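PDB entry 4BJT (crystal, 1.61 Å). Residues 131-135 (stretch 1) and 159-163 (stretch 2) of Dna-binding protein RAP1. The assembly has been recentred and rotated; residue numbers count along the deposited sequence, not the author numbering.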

ATOM      1  N   THR C 131      -5.393   3.091  -3.786  1.00 20.78           N
ATOM      2  CA  THR C 131      -5.966   2.501  -4.985  1.00 21.49           C
ATOM      3  C   THR C 131      -5.282   1.174  -5.330  1.00 23.63           C
ATOM      4  O   THR C 131      -5.971   0.197  -5.619  1.00 23.28           O
ATOM      5  N   CYS C 132      -3.957   1.110  -5.277  1.00 19.83           N
ATOM      6  CA  CYS C 132      -3.288  -0.130  -5.635  1.00 21.96           C
ATOM      7  C   CYS C 132      -3.405  -1.211  -4.564  1.00 21.41           C
ATOM      8  O   CYS C 132      -3.155  -2.383  -4.858  1.00 20.97           O
ATOM      9  N   LEU C 133      -3.841  -0.834  -3.336  1.00 19.19           N
ATOM     10  CA  LEU C 133      -4.106  -1.792  -2.279  1.00 18.38           C
ATOM     11  C   LEU C 133      -5.585  -2.246  -2.309  1.00 21.61           C
ATOM     12  O   LEU C 133      -5.988  -2.971  -1.402  1.00 21.06           O
ATOM     13  N   SER C 134      -6.387  -1.775  -3.265  1.00 18.84           N
ATOM     14  CA  SER C 134      -7.840  -2.058  -3.302  1.00 18.78           C
ATOM     15  C   SER C 134      -8.511  -1.615  -1.977  1.00 22.75           C
ATOM     16  O   SER C 134      -9.455  -2.259  -1.519  1.00 23.66           O
ATOM     17  N   GLY C 135      -7.992  -0.543  -1.377  1.00 21.29           N
ATOM     18  CA  GLY C 135      -8.506   0.021  -0.135  1.00 22.21           C
ATOM     19  C   GLY C 135      -8.218  -0.754   1.136  1.00 25.20           C
ATOM     20  O   GLY C 135      -8.802  -0.436   2.169  1.00 25.49           O
ATOM     21  N   PRO C 159       2.584  -9.466  -2.377  1.00 18.16           N
ATOM     22  CA  PRO C 159       1.151  -9.791  -2.229  1.00 18.00           C
ATOM     23  C   PRO C 159       0.345  -8.622  -1.653  1.00 19.05           C
ATOM     24  O   PRO C 159       0.747  -7.983  -0.665  1.00 18.51           O
ATOM     25  N   GLY C 160      -0.775  -8.324  -2.278  1.00 18.87           N
ATOM     26  CA  GLY C 160      -1.645  -7.228  -1.869  1.00 17.98           C
ATOM     27  C   GLY C 160      -1.375  -5.901  -2.543  1.00 19.09           C
ATOM     28  O   GLY C 160      -2.184  -4.983  -2.423  1.00 19.06           O
ATOM     29  N   ILE C 161      -0.241  -5.765  -3.244  1.00 17.07           N
ATOM     30  CA  ILE C 161       0.111  -4.516  -3.913  1.00 16.34           C
ATOM     31  C   ILE C 161      -0.029  -4.731  -5.391  1.00 20.16           C
ATOM     32  O   ILE C 161       0.783  -5.415  -6.008  1.00 20.14           O
ATOM     33  N   TRP C 162      -1.117  -4.194  -5.964  1.00 19.19           N
ATOM     34  CA  TRP C 162      -1.408  -4.380  -7.370  1.00 19.14           C
ATOM     35  C   TRP C 162      -0.614  -3.424  -8.240  1.00 23.77           C
ATOM     36  O   TRP C 162      -0.794  -2.215  -8.157  1.00 24.64           O
ATOM     37  N   THR C 163       0.195  -3.960  -9.130  1.00 22.41           N
ATOM     38  CA  THR C 163       0.937  -3.149 -10.083  1.00 21.78           C
ATOM     39  C   THR C 163       0.146  -2.995 -11.391  1.00 25.11           C
ATOM     40  O   THR C 163      -0.835  -3.701 -11.648  1.00 24.17           O
TER

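What is unusual about this contact is how little of it is direct polar pairing: one backbone hydrogen bond joins the stretches, and two waters bridge them. Cys132, at the end of a helix, offers a carbonyl that the helix has left free within this stretch, and Trp162 N donates to Cys132 O at 2.9 Å with a nearly straight N-H...O angle of 162°. Water 1 then donates to two carbonyls that could not bond each other, lying 2.7 Å from Leu133 O and 2.6 Å from Gly160 O.

Trp162 and Ser134 both direct their CA-to-CB bonds toward the opposite stretch. The indole, with chi1 m and chi2 85°, brings CD1 to 3.8 Å from Ser134 OG, while Cys132 O lies at the ring edge, near its plane. Ser134, also m, offers a short hydroxyl side chain, and that hydroxyl shares water 2: the water is 2.8 Å from Ser134 OG and accepts a weak bond from Trp162 NE1 at 2.9 Å. The buried indole N-H thus finds a polar partner.

The apolar part is built from side chains that start in other directions. Cys132 and Ile161 leave their backbones sideways; with chi1 p in the first and m, t in the second, Cys132 SG comes to 4.0 Å from Ile161 CG2. Leu133 starts away, but its m, t rotamer brings CD2 back to 3.9 Å from Ile161 CG1 and 3.6 Å from Gly160 O. Branched aliphatic chains suit this buried place, since they fill space without needing polar partners. Gly160 suits its phi of 92°, where a CB would be jammed against the preceding carbonyl O.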

ATOM      1  CB  THR C 131      -5.911   3.500  -6.138  1.00 24.66           C
ATOM      2  OG1 THR C 131      -6.615   4.689  -5.746  1.00 26.38           O
ATOM      3  CG2 THR C 131      -6.541   2.953  -7.402  1.00 26.11           C
ATOM      4  CB  CYS C 132      -1.848   0.099  -6.042  1.00 24.36           C
ATOM      5  SG  CYS C 132      -0.686   0.184  -4.685  1.00 27.80           S
ATOM      6  CB  LEU C 133      -3.818  -1.196  -0.893  1.00 19.30           C
ATOM      7  CG  LEU C 133      -2.382  -0.734  -0.640  1.00 23.48           C
ATOM      8  CD1 LEU C 133      -2.207  -0.260   0.792  1.00 23.88           C
ATOM      9  CD2 LEU C 133      -1.381  -1.739  -1.040  1.00 26.30           C
ATOM     10  CB  SER C 134      -8.123  -3.538  -3.583  1.00 22.51           C
ATOM     11  OG  SER C 134      -7.524  -3.985  -4.782  1.00 23.33           O
ATOM     12  CB  PRO C 159       1.175 -10.978  -1.258  1.00 20.08           C
ATOM     13  CG  PRO C 159       2.480 -11.634  -1.514  1.00 23.64           C
ATOM     14  CD  PRO C 159       3.417 -10.456  -1.674  1.00 20.16           C
ATOM     15  CB  ILE C 161       1.560  -4.087  -3.515  1.00 18.24           C
ATOM     16  CG1 ILE C 161       1.676  -3.995  -1.982  1.00 18.27           C
ATOM     17  CG2 ILE C 161       1.951  -2.780  -4.231  1.00 18.48           C
ATOM     18  CD1 ILE C 161       2.981  -3.481  -1.464  1.00 22.11           C
ATOM     19  CB  TRP C 162      -2.911  -4.192  -7.631  1.00 17.85           C
ATOM     20  CG  TRP C 162      -3.733  -5.304  -7.080  1.00 18.65           C
ATOM     21  CD1 TRP C 162      -4.205  -5.437  -5.812  1.00 20.34           C
ATOM     22  CD2 TRP C 162      -4.202  -6.444  -7.805  1.00 19.48           C
ATOM     23  NE1 TRP C 162      -4.908  -6.612  -5.691  1.00 20.48           N
ATOM     24  CE2 TRP C 162      -4.917  -7.255  -6.901  1.00 21.73           C
ATOM     25  CE3 TRP C 162      -4.098  -6.847  -9.137  1.00 21.41           C
ATOM     26  CZ2 TRP C 162      -5.517  -8.457  -7.287  1.00 22.17           C
ATOM     27  CZ3 TRP C 162      -4.721  -8.011  -9.522  1.00 23.27           C
ATOM     28  CH2 TRP C 162      -5.370  -8.833  -8.591  1.00 23.49           C
ATOM     29  CB  THR C 163       2.273  -3.801 -10.377  1.00 25.07           C
ATOM     30  OG1 THR C 163       2.011  -5.061 -10.989  1.00 25.03           O
ATOM     31  CG2 THR C 163       3.114  -3.983  -9.126  1.00 26.08           C
TER
HETATM   32  O   HOH W   1      -4.456  -5.149  -1.104  1.00 28.93           O
HETATM   33  O   HOH W   2      -7.460  -6.766  -4.303  1.00 26.83           O